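PDB 6BFI: VIN1, which probably binds actin filaments and may take part in cell-cell adhesion. Local coordinates for residues E370-D375 and R488-V493. Numbering follows the deposited sequence.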
loop_
_atom_site.group_PDB
_atom_site.type_symbol
_atom_site.label_atom_id
_atom_site.label_comp_id
_atom_site.label_asym_id
_atom_site.label_seq_id
_atom_site.Cartn_x
_atom_site.Cartn_y
_atom_site.Cartn_z
ATOM N N GLU A 370 -20.344 -12.168 -0.360
ATOM C CA GLU A 370 -20.891 -13.430 -0.847
ATOM C C GLU A 370 -19.900 -14.143 -1.758
ATOM O O GLU A 370 -19.717 -15.364 -1.652
ATOM C CB GLU A 370 -22.213 -13.181 -1.573
ATOM C CG GLU A 370 -23.153 -14.374 -1.573
ATOM C CD GLU A 370 -24.356 -14.173 -2.473
ATOM O OE1 GLU A 370 -24.226 -13.460 -3.489
ATOM O OE2 GLU A 370 -25.431 -14.731 -2.165
ATOM N N ARG A 371 -19.249 -13.399 -2.658
ATOM C CA ARG A 371 -18.189 -13.985 -3.473
ATOM C C ARG A 371 -17.106 -14.601 -2.599
ATOM O O ARG A 371 -16.624 -15.704 -2.879
ATOM C CB ARG A 371 -17.586 -12.930 -4.399
ATOM C CG ARG A 371 -18.296 -12.788 -5.738
ATOM C CD ARG A 371 -17.987 -13.956 -6.665
ATOM N NE ARG A 371 -16.579 -13.997 -7.047
ATOM C CZ ARG A 371 -16.067 -13.370 -8.102
ATOM N NH1 ARG A 371 -16.854 -12.647 -8.891
ATOM N NH2 ARG A 371 -14.770 -13.463 -8.371
ATOM N N VAL A 372 -16.716 -13.906 -1.528
ATOM C CA VAL A 372 -15.704 -14.459 -0.633
ATOM C C VAL A 372 -16.234 -15.704 0.073
ATOM O O VAL A 372 -15.526 -16.711 0.197
ATOM C CB VAL A 372 -15.235 -13.391 0.366
ATOM C CG1 VAL A 372 -14.299 -13.998 1.397
ATOM C CG2 VAL A 372 -14.556 -12.260 -0.377
ATOM N N ALA A 373 -17.486 -15.660 0.537
ATOM C CA ALA A 373 -18.065 -16.817 1.212
ATOM C C ALA A 373 -18.122 -18.037 0.300
ATOM O O ALA A 373 -18.025 -19.173 0.777
ATOM C CB ALA A 373 -19.461 -16.483 1.733
ATOM N N THR A 374 -18.273 -17.827 -1.008
ATOM C CA THR A 374 -18.364 -18.955 -1.927
ATOM C C THR A 374 -16.987 -19.467 -2.333
ATOM O O THR A 374 -16.728 -20.676 -2.301
ATOM C CB THR A 374 -19.163 -18.559 -3.168
ATOM O OG1 THR A 374 -20.483 -18.161 -2.779
ATOM C CG2 THR A 374 -19.253 -19.730 -4.138
ATOM N N ASP A 375 -16.087 -18.560 -2.717
ATOM C CA ASP A 375 -14.845 -18.980 -3.359
ATOM C C ASP A 375 -13.777 -19.426 -2.363
ATOM O O ASP A 375 -12.940 -20.268 -2.704
ATOM C CB ASP A 375 -14.310 -17.848 -4.237
ATOM C CG ASP A 375 -15.306 -17.414 -5.303
ATOM O OD1 ASP A 375 -16.263 -18.171 -5.579
ATOM O OD2 ASP A 375 -15.128 -16.315 -5.870
ATOM N N ARG A 488 -6.185 -13.842 4.050
ATOM C CA ARG A 488 -6.183 -12.935 5.195
ATOM C C ARG A 488 -6.389 -11.492 4.756
ATOM O O ARG A 488 -7.122 -10.736 5.405
ATOM C CB ARG A 488 -4.879 -13.064 5.982
ATOM C CG ARG A 488 -4.931 -14.055 7.130
ATOM C CD ARG A 488 -3.790 -13.808 8.107
ATOM N NE ARG A 488 -2.494 -13.755 7.435
ATOM C CZ ARG A 488 -1.718 -14.812 7.223
ATOM N NH1 ARG A 488 -2.104 -16.012 7.634
ATOM N NH2 ARG A 488 -0.554 -14.671 6.602
ATOM N N SER A 489 -5.743 -11.082 3.661
ATOM C CA SER A 489 -5.952 -9.722 3.169
ATOM C C SER A 489 -7.394 -9.519 2.715
ATOM O O SER A 489 -8.025 -8.498 3.037
ATOM C CB SER A 489 -4.981 -9.419 2.028
ATOM O OG SER A 489 -3.639 -9.527 2.466
ATOM N N VAL A 490 -7.934 -10.490 1.972
ATOM C CA VAL A 490 -9.316 -10.394 1.504
ATOM C C VAL A 490 -10.272 -10.262 2.685
ATOM O O VAL A 490 -11.166 -9.405 2.691
ATOM C CB VAL A 490 -9.663 -11.602 0.619
ATOM C CG1 VAL A 490 -11.159 -11.719 0.447
ATOM C CG2 VAL A 490 -8.987 -11.466 -0.736
ATOM N N ASP A 491 -10.088 -11.101 3.711
ATOM C CA ASP A 491 -10.917 -10.988 4.906
ATOM C C ASP A 491 -10.710 -9.652 5.606
ATOM O O ASP A 491 -11.636 -9.131 6.237
ATOM C CB ASP A 491 -10.624 -12.139 5.868
ATOM C CG ASP A 491 -10.977 -13.494 5.284
ATOM O OD1 ASP A 491 -11.750 -13.538 4.303
ATOM O OD2 ASP A 491 -10.487 -14.516 5.809
ATOM N N GLY A 492 -9.509 -9.080 5.505
ATOM C CA GLY A 492 -9.271 -7.779 6.110
ATOM C C GLY A 492 -10.048 -6.666 5.432
ATOM O O GLY A 492 -10.536 -5.746 6.094
ATOM N N VAL A 493 -10.176 -6.730 4.106
ATOM C CA VAL A 493 -10.916 -5.691 3.394
ATOM C C VAL A 493 -12.421 -5.890 3.537
ATOM O O VAL A 493 -13.167 -4.926 3.749
ATOM C CB VAL A 493 -10.493 -5.657 1.915
ATOM C CG1 VAL A 493 -11.362 -4.679 1.138
ATOM C CG2 VAL A 493 -9.027 -5.289 1.794
#
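The carboxylate of Asp-491 is the flat group that reaches across: its OD1 points almost straight at CG1 of Val-372, 3.9 Å away, so the methyl sits ahead of the oxygen and not over a face. No hydrogen bond joins the two segments. OD1 also forms a salt bridge with Arg-540, so this buried oxygen has a charged partner beyond the two segments. This is helix-to-helix packing in the all-helical architecture of the vinculin family, where the last turns of helices 344-375 and 466-493 meet.

The apolar part is a pair of valines that lie alongside each other, their side chains running antiparallel. CG2 of Val-372 comes within 3.5 Å of CG1 of Val-490, and the second methyl of Val-372, CG1, lies 4.0 Å from that same Val-490 CG1. On Val-490, the branch that does the touching stands anti to the backbone N (chi1 164°). The two CA atoms, Val-372 CA and Val-490 CA, remain 7.9 Å apart, and the contact is made by side chains. Val-424 of helix 399-427 and Phe-499 of helix 496-519 also pack on Val-372, while Leu-438 of helix 432-449 packs on Val-490; the small interface is thus part of a larger buried junction of helices.

On the 370-375 side, Asp-375 and Arg-371 form a salt bridge one turn apart. NE of Arg-371 gives its N-H to OD2 of Asp-375 at 3.0 Å, arriving on the syn side, 20° out of the carboxylate plane. That OD2 is shared with Arg-416 and Thr-420, which tie this turn to helix 399-427. Nearby, the carbonyl O of Glu-370 accepts from Thr-374 N at 2.9 Å and from Thr-374 OG1 at 3.1 Å, one donor on each side of the carbonyl plane.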